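Local coordinates for hypothetical protein XAC2396 (Xanthomonas axonopodis pv. citri, PDB 2G3W), which is of unknown function but has a compact fold built around a variation of the PD-(D/E)XK nuclease motif, at residues R127-I132 with V176-A181. Sequence-based numbering, arbitrary orientation.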
loop_
_atom_site.group_PDB
_atom_site.type_symbol
_atom_site.label_atom_id
_atom_site.label_comp_id
_atom_site.label_asym_id
_atom_site.label_seq_id
_atom_site.Cartn_x
_atom_site.Cartn_y
_atom_site.Cartn_z
ATOM N N ARG A 127 -12.223 1.275 9.519
ATOM C CA ARG A 127 -12.032 2.119 8.315
ATOM C C ARG A 127 -11.013 3.294 8.490
ATOM O O ARG A 127 -10.654 3.978 7.519
ATOM C CB ARG A 127 -13.399 2.580 7.734
ATOM C CG ARG A 127 -14.083 3.677 8.568
ATOM C CD ARG A 127 -15.379 4.225 7.954
ATOM N NE ARG A 127 -15.458 4.196 6.486
ATOM C CZ ARG A 127 -15.113 5.191 5.668
ATOM N NH1 ARG A 127 -14.619 6.321 6.142
ATOM N NH2 ARG A 127 -15.243 5.042 4.356
ATOM N N ASN A 128 -10.535 3.506 9.717
ATOM C CA ASN A 128 -9.676 4.650 10.033
ATOM C C ASN A 128 -8.342 4.174 10.575
ATOM O O ASN A 128 -7.621 4.902 11.256
ATOM C CB ASN A 128 -10.368 5.585 11.027
ATOM C CG ASN A 128 -10.634 4.924 12.394
ATOM O OD1 ASN A 128 -10.882 3.722 12.483
ATOM N ND2 ASN A 128 -10.601 5.732 13.458
ATOM N N LEU A 129 -8.018 2.937 10.257
ATOM C CA LEU A 129 -6.801 2.303 10.727
ATOM C C LEU A 129 -5.753 2.247 9.629
ATOM O O LEU A 129 -6.060 1.929 8.491
ATOM C CB LEU A 129 -7.137 0.879 11.188
ATOM C CG LEU A 129 -5.983 -0.048 11.606
ATOM C CD1 LEU A 129 -5.194 0.536 12.761
ATOM C CD2 LEU A 129 -6.605 -1.398 12.005
ATOM N N ARG A 130 -4.520 2.600 9.975
ATOM C CA ARG A 130 -3.360 2.408 9.106
ATOM C C ARG A 130 -2.408 1.400 9.764
ATOM O O ARG A 130 -2.031 1.561 10.928
ATOM C CB ARG A 130 -2.644 3.770 8.892
ATOM C CG ARG A 130 -1.389 3.701 8.018
ATOM C CD ARG A 130 -0.726 5.124 7.912
ATOM N NE ARG A 130 -1.655 5.997 7.205
ATOM C CZ ARG A 130 -1.821 6.029 5.884
ATOM N NH1 ARG A 130 -1.107 5.249 5.069
ATOM N NH2 ARG A 130 -2.722 6.827 5.380
ATOM N N VAL A 131 -2.035 0.339 9.058
ATOM C CA VAL A 131 -1.107 -0.628 9.617
ATOM C C VAL A 131 0.090 -0.643 8.704
ATOM O O VAL A 131 -0.044 -0.779 7.470
ATOM C CB VAL A 131 -1.711 -2.077 9.753
ATOM C CG1 VAL A 131 -0.601 -3.068 10.290
ATOM C CG2 VAL A 131 -2.916 -2.066 10.686
ATOM N N ILE A 132 1.261 -0.412 9.292
ATOM C CA ILE A 132 2.500 -0.524 8.535
ATOM C C ILE A 132 3.485 -1.492 9.187
ATOM O O ILE A 132 3.456 -1.719 10.420
ATOM C CB ILE A 132 3.171 0.829 8.252
ATOM C CG1 ILE A 132 3.851 1.379 9.459
ATOM C CG2 ILE A 132 2.184 1.900 7.620
ATOM C CD1 ILE A 132 4.953 2.298 9.060
ATOM N N VAL A 176 2.741 -1.076 3.698
ATOM C CA VAL A 176 1.413 -0.669 4.144
ATOM C C VAL A 176 0.449 -1.877 4.081
ATOM O O VAL A 176 0.051 -2.299 2.999
ATOM C CB VAL A 176 0.897 0.505 3.319
ATOM C CG1 VAL A 176 -0.445 0.969 3.853
ATOM C CG2 VAL A 176 1.929 1.672 3.360
ATOM N N ARG A 177 0.133 -2.460 5.236
ATOM C CA ARG A 177 -0.843 -3.539 5.334
ATOM C C ARG A 177 -2.280 -3.046 5.213
ATOM O O ARG A 177 -3.144 -3.768 4.777
ATOM C CB ARG A 177 -0.687 -4.259 6.688
ATOM C CG ARG A 177 0.710 -4.848 6.934
ATOM C CD ARG A 177 0.919 -6.106 6.123
ATOM N NE ARG A 177 2.120 -6.859 6.552
ATOM C CZ ARG A 177 2.659 -7.853 5.850
ATOM N NH1 ARG A 177 2.122 -8.207 4.687
ATOM N NH2 ARG A 177 3.735 -8.504 6.294
ATOM N N GLN A 178 -2.554 -1.828 5.660
ATOM C CA GLN A 178 -3.911 -1.296 5.595
ATOM C C GLN A 178 -3.804 0.209 5.651
ATOM O O GLN A 178 -2.956 0.700 6.364
ATOM C CB GLN A 178 -4.723 -1.788 6.798
ATOM C CG GLN A 178 -6.228 -1.498 6.657
ATOM C CD GLN A 178 -7.113 -2.286 7.609
ATOM O OE1 GLN A 178 -6.909 -3.473 7.801
ATOM N NE2 GLN A 178 -8.137 -1.629 8.163
ATOM N N ALA A 179 -4.632 0.936 4.899
ATOM C CA ALA A 179 -4.668 2.396 5.020
ATOM C C ALA A 179 -6.121 2.855 4.996
ATOM O O ALA A 179 -6.937 2.200 4.354
ATOM C CB ALA A 179 -3.862 3.047 3.890
ATOM N N PRO A 180 -6.465 3.960 5.708
ATOM C CA PRO A 180 -7.830 4.507 5.610
ATOM C C PRO A 180 -8.264 4.827 4.172
ATOM O O PRO A 180 -7.440 5.226 3.355
ATOM C CB PRO A 180 -7.769 5.825 6.406
ATOM C CG PRO A 180 -6.557 5.756 7.247
ATOM C CD PRO A 180 -5.625 4.693 6.677
ATOM N N ALA A 181 -9.549 4.636 3.875
ATOM C CA ALA A 181 -10.105 5.071 2.600
ATOM C C ALA A 181 -9.907 6.571 2.462
ATOM O O ALA A 181 -10.123 7.326 3.407
ATOM C CB ALA A 181 -11.586 4.707 2.476
HETATM O O HOH W 1 -8.544 1.113 7.812
#
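A classic beta bulge joins Val131, on strand 129-133, to Arg177 and Gln178, where the chain leaves strand 168-176. Val131 O accepts twice. Gln178 N reaches it at 3.3 Å, in the carbonyl plane on a lone pair. Arg177 N, though nearer Val131 O at 2.8 Å, makes a weak bond, bent to 130° at the hydrogen. Val131 N returns a bond to Gln178 O at 2.9 Å, closing the antiparallel hydrogen-bonded pair, and Arg130 CA adds a C-H...O contact to the same oxygen. The extra residue lays Arg177 CB against Val131 CG1 (3.8 Å), while its guanidinium turns off to a salt bridge with Glu133.

Beyond the bulge Pro180 has no N-H to offer Leu129 O. Its CD packs on that oxygen at 3.3 Å, and a water donates to the carbonyl while accepting from Gln178 NE2. Chi1 (-169°) sets Gln178 CG anti to the backbone N, and the chain, extended beyond CG, carries NE2 to this water. NE2 also bonds Met123 O, and OE1 accepts a hydrogen bond from Asn24 ND2 of the second subunit. Pro180 CD also lies over one face of the Arg130 guanidinium, 3.8 Å from NH2; Arg130 NE is salt-bridged to Glu101.

Direct backbone bonds thus stop at the bulge, where one carbonyl takes two donors; past it, water gives Leu129 O a donor and ties it to the Gln178 side chain.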